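Haloacid dehalogenase (Pseudomonas aeruginosa, PDB 3UMC) probably hydrolyses the carbon-halogen bond of L-2-haloacids, as a member of the haloacid dehalogenase superfamily. Local coordinates at residues Met22-Asp28 and Glu192-Ala197; Ile41-Gln45 and Cys57-Thr61; Asp62-Gln66 and Ile112-Trp116; Trp137-Asn143 and Trp160-Ala166. All blocks are in the same frame, centred on the assembly; numbering follows the deposited sequence.

Contact 1: Met22-Asp28 and Glu192-Ala197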
# COMPACT_ATOMS: atom_id res chain seq x y z
N MSE A 22 11.24 -8.92 14.74
CA MSE A 22 10.67 -8.98 13.38
C MSE A 22 9.22 -8.53 13.32
O MSE A 22 8.37 -9.13 13.98
CB MSE A 22 10.87 -10.38 12.82
CG MSE A 22 10.91 -10.51 11.27
SE MSE A 22 9.03 -10.69 10.65
CE MSE A 22 8.87 -12.55 11.09
N ARG A 23 8.92 -7.47 12.56
CA ARG A 23 7.61 -6.83 12.56
C ARG A 23 6.82 -6.86 11.26
O ARG A 23 5.59 -6.62 11.27
CB ARG A 23 7.78 -5.38 12.98
CG ARG A 23 8.16 -5.28 14.52
CD ARG A 23 8.64 -3.89 14.99
NE ARG A 23 9.63 -4.01 16.04
CZ ARG A 23 9.39 -4.35 17.32
NH1 ARG A 23 8.14 -4.62 17.77
NH2 ARG A 23 10.42 -4.41 18.17
N ALA A 24 7.51 -7.13 10.15
CA ALA A 24 6.88 -7.10 8.85
C ALA A 24 7.39 -8.26 8.01
O ALA A 24 8.55 -8.64 8.09
CB ALA A 24 7.18 -5.77 8.16
N ILE A 25 6.52 -8.80 7.18
CA ILE A 25 6.89 -9.82 6.25
C ILE A 25 6.55 -9.26 4.90
O ILE A 25 5.39 -8.91 4.59
CB ILE A 25 6.12 -11.14 6.45
CG1 ILE A 25 6.25 -11.66 7.85
CG2 ILE A 25 6.66 -12.22 5.56
CD1 ILE A 25 5.42 -12.88 8.13
N LEU A 26 7.57 -9.22 4.07
CA LEU A 26 7.42 -8.89 2.68
C LEU A 26 7.28 -10.21 1.93
O LEU A 26 7.96 -11.19 2.21
CB LEU A 26 8.70 -8.21 2.18
CG LEU A 26 9.18 -6.90 2.82
CD1 LEU A 26 10.62 -6.52 2.28
CD2 LEU A 26 8.22 -5.84 2.52
N PHE A 27 6.46 -10.21 0.92
CA PHE A 27 6.27 -11.36 0.12
C PHE A 27 6.49 -11.08 -1.34
O PHE A 27 5.90 -10.21 -1.89
CB PHE A 27 4.79 -11.80 0.21
CG PHE A 27 4.39 -12.35 1.50
CD1 PHE A 27 4.40 -13.71 1.72
CD2 PHE A 27 3.96 -11.52 2.51
CE1 PHE A 27 4.00 -14.22 2.86
CE2 PHE A 27 3.55 -12.06 3.72
CZ PHE A 27 3.56 -13.38 3.89
N ASP A 28 7.23 -11.95 -1.99
CA ASP A 28 7.13 -12.14 -3.43
C ASP A 28 5.73 -12.67 -3.79
O ASP A 28 5.12 -13.32 -2.97
CB ASP A 28 8.24 -13.13 -3.86
CG ASP A 28 8.18 -13.45 -5.34
OD1 ASP A 28 8.34 -12.53 -6.13
OD2 ASP A 28 7.89 -14.63 -5.69
N GLU A 192 14.63 -6.21 11.01
CA GLU A 192 13.28 -6.38 11.54
C GLU A 192 12.26 -6.78 10.43
O GLU A 192 11.07 -6.89 10.68
CB GLU A 192 12.82 -5.13 12.32
CG GLU A 192 13.50 -5.09 13.75
CD GLU A 192 13.17 -3.83 14.56
OE1 GLU A 192 12.04 -3.35 14.45
OE2 GLU A 192 14.05 -3.34 15.33
N VAL A 193 12.77 -7.06 9.25
CA VAL A 193 11.91 -7.38 8.11
C VAL A 193 12.30 -8.72 7.52
O VAL A 193 13.49 -8.99 7.36
CB VAL A 193 12.01 -6.31 7.03
CG1 VAL A 193 11.04 -6.62 5.82
CG2 VAL A 193 11.70 -4.96 7.67
N MSE A 194 11.30 -9.58 7.29
CA MSE A 194 11.55 -10.87 6.66
C MSE A 194 10.99 -10.88 5.24
O MSE A 194 9.91 -10.43 4.99
CB MSE A 194 10.97 -12.00 7.52
CG MSE A 194 11.11 -13.37 6.88
SE MSE A 194 10.65 -14.81 8.20
CE MSE A 194 8.85 -14.56 8.10
N LEU A 195 11.75 -11.39 4.29
CA LEU A 195 11.23 -11.69 2.99
C LEU A 195 10.85 -13.15 2.93
O LEU A 195 11.69 -14.03 3.18
CB LEU A 195 12.23 -11.43 1.89
CG LEU A 195 11.78 -11.83 0.44
CD1 LEU A 195 10.49 -11.11 -0.04
CD2 LEU A 195 12.93 -11.71 -0.59
N CYS A 196 9.63 -13.40 2.47
CA CYS A 196 9.17 -14.75 2.16
C CYS A 196 9.05 -14.92 0.66
O CYS A 196 8.35 -14.15 0.01
CB CYS A 196 7.83 -14.98 2.86
SG CYS A 196 7.03 -16.56 2.47
N ALA A 197 9.71 -15.93 0.12
CA ALA A 197 9.68 -16.19 -1.33
C ALA A 197 9.85 -17.64 -1.67
O ALA A 197 10.43 -18.38 -0.94
CB ALA A 197 10.84 -15.40 -2.06
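Leu26 and Val193 lock together on one face of two neighbouring parallel strands at the heart of the Rossmann-like sheet of the haloacid dehalogenase fold, Leu26 CG lying 3.5 Å from Val193 CG1. The branched, purely apolar ends suit a face that helix 176-186 covers. On the other face, turned to helix 243-251, two selenomethionines cross, with Met22 CE 3.6 Å from Met194 CE. Met22 gets there because its chain bends at both chi2 and chi3, whereas Met194 runs out beside Ile25 and turns only at its last torsion (chi3 76°), laying Met194 CE 3.8 Å from Ile25 CD1. Unbranched and able to bend, methionine (here selenomethionine) follows its neighbours' shape on this buried face. Backbone bonds zip the middle, among them Leu26 N to Met194 O at 2.8 Å and Cys196 N to Leu26 O.

The start of the pair is looser and polar. Exposed Arg23 and partly exposed Glu192 lie side by side, long chains that carry their charges toward solvent. Arg23 NE donates to Glu192 OE1 at 3.0 Å in a salt bridge; the oxygen lies in the guanidinium plane, but the donor stands 52° out of the carboxylate plane.

At the buried far end, Asp28 occupies the place where enzymes of this superfamily carry their nucleophilic aspartate; its oxygens are held by Lys173 and Thr32. One residue earlier, Phe27 CD1 is met obliquely by Cys196 CB at 3.8 Å, and Cys196 SG makes an oblique sulfur-aromatic contact, 4.8 Å from the Phe27 ring centroid.

Contact 2: Ile41-Gln45 and Cys57-Thr61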
# COMPACT_ATOMS: atom_id res chain seq x y z
N ILE A 41 -3.08 -20.38 -18.42
CA ILE A 41 -3.51 -21.46 -19.31
C ILE A 41 -5.01 -21.46 -19.42
O ILE A 41 -5.58 -21.45 -20.53
CB ILE A 41 -3.01 -22.85 -18.85
CG1 ILE A 41 -1.54 -22.93 -19.09
CG2 ILE A 41 -3.67 -23.99 -19.61
CD1 ILE A 41 -0.93 -24.08 -18.43
N GLU A 42 -5.65 -21.43 -18.27
CA GLU A 42 -7.08 -21.42 -18.18
C GLU A 42 -7.73 -20.27 -18.97
O GLU A 42 -8.77 -20.46 -19.60
CB GLU A 42 -7.45 -21.31 -16.72
CG GLU A 42 -8.90 -21.58 -16.37
CD GLU A 42 -9.07 -22.20 -14.96
OE1 GLU A 42 -8.05 -22.72 -14.39
OE2 GLU A 42 -10.23 -22.18 -14.46
N GLN A 43 -7.10 -19.10 -18.97
CA GLN A 43 -7.70 -17.95 -19.56
C GLN A 43 -7.54 -18.04 -21.09
O GLN A 43 -8.43 -17.66 -21.85
CB GLN A 43 -7.09 -16.67 -18.97
CG GLN A 43 -7.65 -16.32 -17.58
CD GLN A 43 -7.01 -15.06 -16.98
OE1 GLN A 43 -7.62 -13.99 -16.94
NE2 GLN A 43 -5.80 -15.19 -16.56
N PHE A 44 -6.39 -18.50 -21.53
CA PHE A 44 -6.18 -18.83 -22.93
C PHE A 44 -7.20 -19.82 -23.53
O PHE A 44 -7.58 -19.64 -24.68
CB PHE A 44 -4.78 -19.36 -23.18
CG PHE A 44 -3.76 -18.30 -23.31
CD1 PHE A 44 -3.81 -17.42 -24.37
CD2 PHE A 44 -2.75 -18.15 -22.35
CE1 PHE A 44 -2.86 -16.40 -24.50
CE2 PHE A 44 -1.80 -17.15 -22.47
CZ PHE A 44 -1.87 -16.27 -23.55
N GLN A 45 -7.60 -20.83 -22.76
CA GLN A 45 -8.57 -21.86 -23.17
C GLN A 45 -10.01 -21.37 -23.19
O GLN A 45 -10.84 -21.93 -23.90
CB GLN A 45 -8.58 -23.02 -22.17
CG GLN A 45 -7.33 -23.89 -22.12
CD GLN A 45 -7.50 -25.03 -21.15
OE1 GLN A 45 -8.13 -24.87 -20.10
NE2 GLN A 45 -6.94 -26.18 -21.47
N CYS A 57 -1.99 -22.58 -25.78
CA CYS A 57 -2.02 -22.10 -24.43
C CYS A 57 -0.75 -22.33 -23.64
O CYS A 57 -0.21 -21.39 -23.09
CB CYS A 57 -3.17 -22.80 -23.76
SG CYS A 57 -4.67 -22.56 -24.75
N VAL A 58 -0.24 -23.55 -23.63
CA VAL A 58 0.90 -23.83 -22.80
C VAL A 58 2.13 -23.11 -23.31
O VAL A 58 2.85 -22.48 -22.53
CB VAL A 58 1.15 -25.33 -22.64
CG1 VAL A 58 2.50 -25.58 -22.03
CG2 VAL A 58 0.04 -25.95 -21.79
N GLU A 59 2.35 -23.18 -24.61
CA GLU A 59 3.57 -22.67 -25.22
C GLU A 59 3.64 -21.14 -25.10
O GLU A 59 4.71 -20.60 -24.78
CB GLU A 59 3.65 -23.16 -26.70
CG GLU A 59 5.06 -23.32 -27.29
CD GLU A 59 5.03 -23.79 -28.79
OE1 GLU A 59 4.10 -24.53 -29.18
OE2 GLU A 59 5.92 -23.39 -29.59
N LEU A 60 2.51 -20.47 -25.34
CA LEU A 60 2.37 -19.02 -25.13
C LEU A 60 2.67 -18.61 -23.69
O LEU A 60 3.50 -17.73 -23.45
CB LEU A 60 0.95 -18.56 -25.47
CG LEU A 60 0.70 -18.27 -26.93
CD1 LEU A 60 -0.81 -18.07 -27.20
CD2 LEU A 60 1.54 -17.06 -27.36
N THR A 61 2.00 -19.27 -22.76
CA THR A 61 2.17 -19.01 -21.33
C THR A 61 3.62 -19.15 -20.93
O THR A 61 4.18 -18.25 -20.34
CB THR A 61 1.31 -19.89 -20.49
OG1 THR A 61 -0.06 -19.61 -20.81
CG2 THR A 61 1.61 -19.67 -19.02
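Phe44 and Cys57 bring together two helices that cross at 129°, their local axes 9.2 Å apart. Apolar contacts come first. Cys57 lies near the start of its helix and its sulfur touches Phe44 CB at 3.6 Å, a small polarisable side chain fitting where the two backbones come near each other. Ile41 lies alongside Val58, and its CD1 ends 4.0 Å from Val58 CG2; both belong to the more open side of the interface, branched aliphatic residues that pack through their methyl ends.

Ring contacts form the second group. The Phe44 ring, its CG anti to the carbonyl carbon (chi1 -82°), is set against the other helix, with Leu60 CB over one face. Leu60 CD1 approaches CE1 of the Phe44 ring at 3.8 Å, the side chains crossing nearly at right angles. Obliquely, Thr61 OG1 comes within 3.4 Å of Phe44 CD2.

The polar element is internal to the second helix. Thr61 OG1 donates to Cys57 O at 2.9 Å, and Thr61 N reaches the same oxygen from the opposite face of its plane. A threonine can therefore stand in this buried place, its hydroxyl turned back on its own helix.

Both helices follow the first sheet strand, consistent with the cap domain of L-2-haloacid dehalogenases. Next to the crossing, Phe115, beyond helix 106-113, meets Phe44 edge-to-face, and Trp36 and Leu40 of helix 36-50 pack on Thr61.

Contact 3: Asp62-Gln66 and Ile112-Trp116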
# COMPACT_ATOMS: atom_id res chain seq x y z
N ASP A 62 4.25 -20.27 -21.31
CA ASP A 62 5.61 -20.56 -20.89
C ASP A 62 6.65 -19.68 -21.53
O ASP A 62 7.61 -19.26 -20.89
CB ASP A 62 5.93 -22.05 -21.09
CG ASP A 62 5.24 -22.93 -20.04
OD1 ASP A 62 4.68 -22.32 -19.08
OD2 ASP A 62 5.23 -24.19 -20.18
N ARG A 63 6.47 -19.40 -22.82
CA ARG A 63 7.38 -18.50 -23.51
C ARG A 63 7.24 -17.05 -22.99
O ARG A 63 8.22 -16.32 -22.92
CB ARG A 63 7.13 -18.58 -25.02
CG ARG A 63 7.61 -19.92 -25.73
CD ARG A 63 9.14 -19.93 -25.98
NE ARG A 63 9.62 -18.70 -26.62
CZ ARG A 63 9.49 -18.41 -27.92
NH1 ARG A 63 8.89 -19.27 -28.76
NH2 ARG A 63 9.97 -17.25 -28.39
N TRP A 64 6.01 -16.62 -22.69
CA TRP A 64 5.77 -15.24 -22.27
C TRP A 64 6.54 -14.94 -20.97
O TRP A 64 7.22 -13.92 -20.85
CB TRP A 64 4.29 -15.04 -22.03
CG TRP A 64 3.81 -13.63 -22.03
CD1 TRP A 64 4.55 -12.49 -22.17
CD2 TRP A 64 2.48 -13.22 -21.86
NE1 TRP A 64 3.73 -11.38 -22.14
CE2 TRP A 64 2.46 -11.81 -21.92
CE3 TRP A 64 1.30 -13.91 -21.67
CZ2 TRP A 64 1.30 -11.11 -21.79
CZ3 TRP A 64 0.17 -13.21 -21.53
CH2 TRP A 64 0.15 -11.83 -21.61
N ARG A 65 6.49 -15.90 -20.06
CA ARG A 65 7.14 -15.77 -18.78
C ARG A 65 8.64 -15.59 -18.92
O ARG A 65 9.28 -15.01 -18.04
CB ARG A 65 6.81 -16.98 -17.88
CG ARG A 65 7.45 -16.96 -16.47
CD ARG A 65 7.16 -15.67 -15.74
NE ARG A 65 7.54 -15.72 -14.33
CZ ARG A 65 7.30 -14.74 -13.46
NH1 ARG A 65 6.74 -13.61 -13.86
NH2 ARG A 65 7.67 -14.87 -12.20
N GLN A 66 9.21 -16.06 -20.01
CA GLN A 66 10.66 -15.89 -20.25
C GLN A 66 11.07 -14.75 -21.19
O GLN A 66 12.23 -14.35 -21.19
CB GLN A 66 11.23 -17.20 -20.81
CG GLN A 66 11.05 -18.39 -19.90
CD GLN A 66 11.64 -18.16 -18.53
OE1 GLN A 66 11.04 -18.52 -17.51
NE2 GLN A 66 12.84 -17.53 -18.49
N ILE A 112 -5.57 -9.86 -23.25
CA ILE A 112 -4.64 -10.94 -22.97
C ILE A 112 -3.56 -10.51 -21.95
O ILE A 112 -3.26 -11.23 -21.05
CB ILE A 112 -4.00 -11.50 -24.27
CG1 ILE A 112 -5.09 -12.16 -25.16
CG2 ILE A 112 -2.89 -12.51 -24.00
CD1 ILE A 112 -4.70 -12.20 -26.65
N THR A 113 -3.01 -9.32 -22.14
CA THR A 113 -2.11 -8.70 -21.20
C THR A 113 -2.64 -8.62 -19.76
O THR A 113 -1.84 -8.66 -18.82
CB THR A 113 -1.77 -7.30 -21.69
OG1 THR A 113 -1.02 -7.46 -22.89
CG2 THR A 113 -0.94 -6.52 -20.68
N GLY A 114 -3.95 -8.50 -19.61
CA GLY A 114 -4.62 -8.38 -18.32
C GLY A 114 -4.91 -9.74 -17.68
O GLY A 114 -5.51 -9.84 -16.60
N PHE A 115 -4.53 -10.79 -18.39
CA PHE A 115 -4.57 -12.16 -17.86
C PHE A 115 -3.78 -12.29 -16.56
O PHE A 115 -4.18 -12.98 -15.66
CB PHE A 115 -3.93 -13.11 -18.88
CG PHE A 115 -4.87 -13.56 -19.96
CD1 PHE A 115 -6.14 -12.99 -20.14
CD2 PHE A 115 -4.48 -14.60 -20.83
CE1 PHE A 115 -6.99 -13.44 -21.15
CE2 PHE A 115 -5.36 -15.05 -21.86
CZ PHE A 115 -6.60 -14.47 -21.99
N TRP A 116 -2.66 -11.59 -16.53
CA TRP A 116 -1.80 -11.57 -15.37
C TRP A 116 -2.41 -10.84 -14.21
O TRP A 116 -1.78 -10.80 -13.21
CB TRP A 116 -0.55 -10.85 -15.71
CG TRP A 116 0.25 -11.53 -16.67
CD1 TRP A 116 0.35 -11.24 -17.99
CD2 TRP A 116 1.20 -12.55 -16.40
NE1 TRP A 116 1.29 -12.04 -18.58
CE2 TRP A 116 1.83 -12.86 -17.62
CE3 TRP A 116 1.58 -13.24 -15.25
CZ2 TRP A 116 2.80 -13.87 -17.74
CZ3 TRP A 116 2.57 -14.22 -15.35
CH2 TRP A 116 3.16 -14.53 -16.60
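Trp64 and Trp116 form a T-shaped (edge-to-face) stack in the all-helical region that probably serves as the cap over the core domain: helix 57-67 gives the face, and the 3-10 turn after helix 106-113 gives the edge. The planes stand at 71°, and the Trp64 six-membered ring and Trp116 five-membered ring have centroids 4.3 Å apart.

Trp64 can be followed outward. The bond from CA to CB points toward 112-116, and CG follows, anti to the backbone N (chi1 -161°), sending the indole toward those residues. On the pyrrole side NE1 donates to His89 O, a bond that helps fix the rotation of the indole. Trp116 NE1 stands over the whole six-membered ring: at the fusion it is 3.7 Å from Trp64 CD2 and slightly nearer CE2, then CE3 and CZ3 pass beneath it on one flank and CZ2, 3.3 Å from Trp116 NE1, on the other. CZ3 and CH2 also meet the methyl CG2 of Ile112. Trp64 CH2, at the tip, meets Trp116 NE1 over the face at 3.2 Å and, at the ring edge near the plane, Ile112 O at 3.5 Å and Thr113 CA.

Tryptophan suits both places. The broad face of Trp64 receives the Trp116 edge while its single N-H is spent on His89 O of helix 85-99; Trp116, stacked also on the His89 ring, offers a narrow edge. At the border Arg65 CD rests 4.2 Å from Trp116 CH2, and the Arg65 guanidinium makes a cation-pi contact with Trp36. Trp116 NE1 itself sits 3.1 Å above the plane of the Trp64 ring, over the six-membered ring and shifted toward CH2.

Contact 4: Trp137-Asn143 and Trp160-Ala166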
# COMPACT_ATOMS: atom_id res chain seq x y z
N TRP A 137 2.93 -7.06 9.91
CA TRP A 137 2.49 -6.35 8.76
C TRP A 137 2.81 -7.23 7.56
O TRP A 137 3.90 -7.82 7.48
CB TRP A 137 3.27 -5.03 8.57
CG TRP A 137 2.92 -3.95 9.53
CD1 TRP A 137 1.80 -3.88 10.31
CD2 TRP A 137 3.67 -2.77 9.80
NE1 TRP A 137 1.82 -2.71 11.05
CE2 TRP A 137 2.96 -2.02 10.75
CE3 TRP A 137 4.85 -2.25 9.29
CZ2 TRP A 137 3.42 -0.80 11.23
CZ3 TRP A 137 5.32 -1.05 9.80
CH2 TRP A 137 4.60 -0.34 10.74
N LEU A 138 1.94 -7.23 6.61
CA LEU A 138 2.15 -7.99 5.37
C LEU A 138 2.23 -7.04 4.22
O LEU A 138 1.33 -6.21 4.00
CB LEU A 138 1.01 -8.99 5.10
CG LEU A 138 0.54 -9.90 6.24
CD1 LEU A 138 -0.55 -10.91 5.77
CD2 LEU A 138 1.74 -10.61 6.95
N ALA A 139 3.30 -7.17 3.42
CA ALA A 139 3.42 -6.32 2.23
C ALA A 139 3.93 -7.09 1.02
O ALA A 139 4.76 -7.96 1.15
CB ALA A 139 4.32 -5.10 2.56
N ALA A 140 3.37 -6.78 -0.14
CA ALA A 140 3.79 -7.31 -1.38
C ALA A 140 5.10 -6.67 -1.76
O ALA A 140 5.24 -5.46 -1.67
CB ALA A 140 2.70 -7.02 -2.54
N LEU A 141 6.03 -7.48 -2.25
CA LEU A 141 7.27 -6.98 -2.85
C LEU A 141 7.42 -7.58 -4.21
O LEU A 141 8.04 -8.59 -4.36
CB LEU A 141 8.47 -7.32 -1.97
CG LEU A 141 9.78 -6.56 -2.24
CD1 LEU A 141 9.77 -5.16 -1.55
CD2 LEU A 141 10.90 -7.44 -1.71
N SER A 142 6.86 -6.93 -5.21
CA SER A 142 6.70 -7.52 -6.51
C SER A 142 7.32 -6.67 -7.62
O SER A 142 7.34 -5.44 -7.58
CB SER A 142 5.21 -7.63 -6.81
OG SER A 142 5.00 -8.34 -8.01
N ASN A 143 7.76 -7.37 -8.66
CA ASN A 143 8.08 -6.74 -9.91
C ASN A 143 6.85 -6.22 -10.62
O ASN A 143 6.94 -5.28 -11.37
CB ASN A 143 8.88 -7.71 -10.78
CG ASN A 143 10.26 -7.90 -10.24
OD1 ASN A 143 10.82 -6.98 -9.68
ND2 ASN A 143 10.82 -9.07 -10.42
N TRP A 160 -3.34 -7.51 2.18
CA TRP A 160 -2.12 -6.74 2.33
C TRP A 160 -2.34 -5.57 3.29
O TRP A 160 -3.38 -4.96 3.28
CB TRP A 160 -1.71 -6.10 1.00
CG TRP A 160 -1.35 -7.04 -0.05
CD1 TRP A 160 -1.95 -7.16 -1.28
CD2 TRP A 160 -0.37 -8.07 0.01
NE1 TRP A 160 -1.34 -8.15 -2.01
CE2 TRP A 160 -0.38 -8.75 -1.23
CE3 TRP A 160 0.60 -8.42 0.94
CZ2 TRP A 160 0.51 -9.74 -1.53
CZ3 TRP A 160 1.48 -9.37 0.64
CH2 TRP A 160 1.42 -10.07 -0.59
N ASP A 161 -1.36 -5.28 4.10
CA ASP A 161 -1.32 -3.97 4.77
C ASP A 161 -0.80 -2.93 3.77
O ASP A 161 -1.25 -1.81 3.77
CB ASP A 161 -0.36 -4.01 5.91
CG ASP A 161 -0.89 -4.79 7.07
OD1 ASP A 161 -1.70 -4.20 7.80
OD2 ASP A 161 -0.47 -5.97 7.27
N MSE A 162 0.13 -3.32 2.89
CA MSE A 162 0.76 -2.38 1.97
C MSE A 162 1.27 -3.11 0.73
O MSE A 162 1.60 -4.31 0.79
CB MSE A 162 1.95 -1.75 2.71
CG MSE A 162 2.76 -0.66 1.98
SE MSE A 162 1.71 0.79 1.21
CE MSE A 162 3.16 1.81 0.23
N LEU A 163 1.40 -2.40 -0.36
CA LEU A 163 1.98 -2.95 -1.55
C LEU A 163 3.26 -2.12 -1.84
O LEU A 163 3.21 -0.85 -1.88
CB LEU A 163 1.05 -2.84 -2.75
CG LEU A 163 -0.36 -3.52 -2.79
CD1 LEU A 163 -1.14 -2.86 -4.00
CD2 LEU A 163 -0.28 -4.94 -3.13
N LEU A 164 4.38 -2.82 -2.03
CA LEU A 164 5.69 -2.16 -2.24
C LEU A 164 6.33 -2.63 -3.53
O LEU A 164 7.21 -3.43 -3.50
CB LEU A 164 6.63 -2.45 -1.06
CG LEU A 164 6.11 -1.83 0.22
CD1 LEU A 164 6.78 -2.43 1.43
CD2 LEU A 164 6.12 -0.32 0.20
N CYS A 165 5.83 -2.17 -4.65
CA CYS A 165 6.18 -2.73 -5.94
C CYS A 165 7.32 -1.94 -6.59
O CYS A 165 7.65 -0.86 -6.18
CB CYS A 165 4.97 -2.64 -6.84
SG CYS A 165 3.54 -3.60 -6.15
N ALA A 166 7.84 -2.51 -7.65
CA ALA A 166 9.01 -2.07 -8.33
C ALA A 166 8.86 -0.66 -8.81
O ALA A 166 9.84 0.11 -8.78
CB ALA A 166 9.29 -3.01 -9.49
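Asp161 reaches over to Leu138 with both side chain and backbone: with CG beside its own N (chi1 -73°), carboxylate and N both face Leu138. Asp161 OD2 accepts from Leu138 N at 2.8 Å, met on the anti side of the carboxylate, 21° out of its plane, and Asp161 N donates to Leu138 O at the same length. An aspartate suits this edge, since its short acid can take up a backbone N-H just before the regular pairing begins. From there the ladder runs parallel: Ala140 N to Met162 O, Leu164 N to Ala140 O at 2.8 Å, and Ala166 N to Ser142 O.

Around these bonds, Ala140 CB sits over the Trp160 six-membered ring, 3.7 Å from its centroid and 15° off the normal, a CH-pi contact suited to a small methyl. Ala140 CB also touches Leu163 CD2 at 3.7 Å. On the other face Ala139 CB meets Leu164 CD1.

Further out, the second oxygen of Asp161 forms a salt bridge with Arg154 of the second subunit, linking strand pairing to dimer contact. Met162 packs on Met162 of that subunit. Lys173 donates from NZ to Leu141 O and from its backbone N to Asn143 OD1, holding the loop after strand 137-140.

Strand 137-140, helix 146-156 and strand 162-163 form a beta-alpha-beta crossover of the Rossmann-like core, and Ser142-Asn143 lie at the strand end that in this superfamily typically borders the active site.

How the contacts relate
Leaving the N terminus, the chain lays down strand 24-27, and contact 1 joins it to strand 193-197 only much later, closing a large loop that encloses the other three contacts. Inside it, contact 2 closes first, between two consecutive helices. Contact 3 follows in series, beginning on the same helix 57-67, and touches contact 2: Gln43 NE2 lies 2.9 Å from Phe115 O. Together they tie up the helical region, on the opposite side of the chain's centre from the sheet. Contact 4 then closes a later loop in the core; its strand 137-140 neighbours strand 24-27, so contacts 1 and 4 join neighbouring strands of one parallel sheet. None of the loops cross.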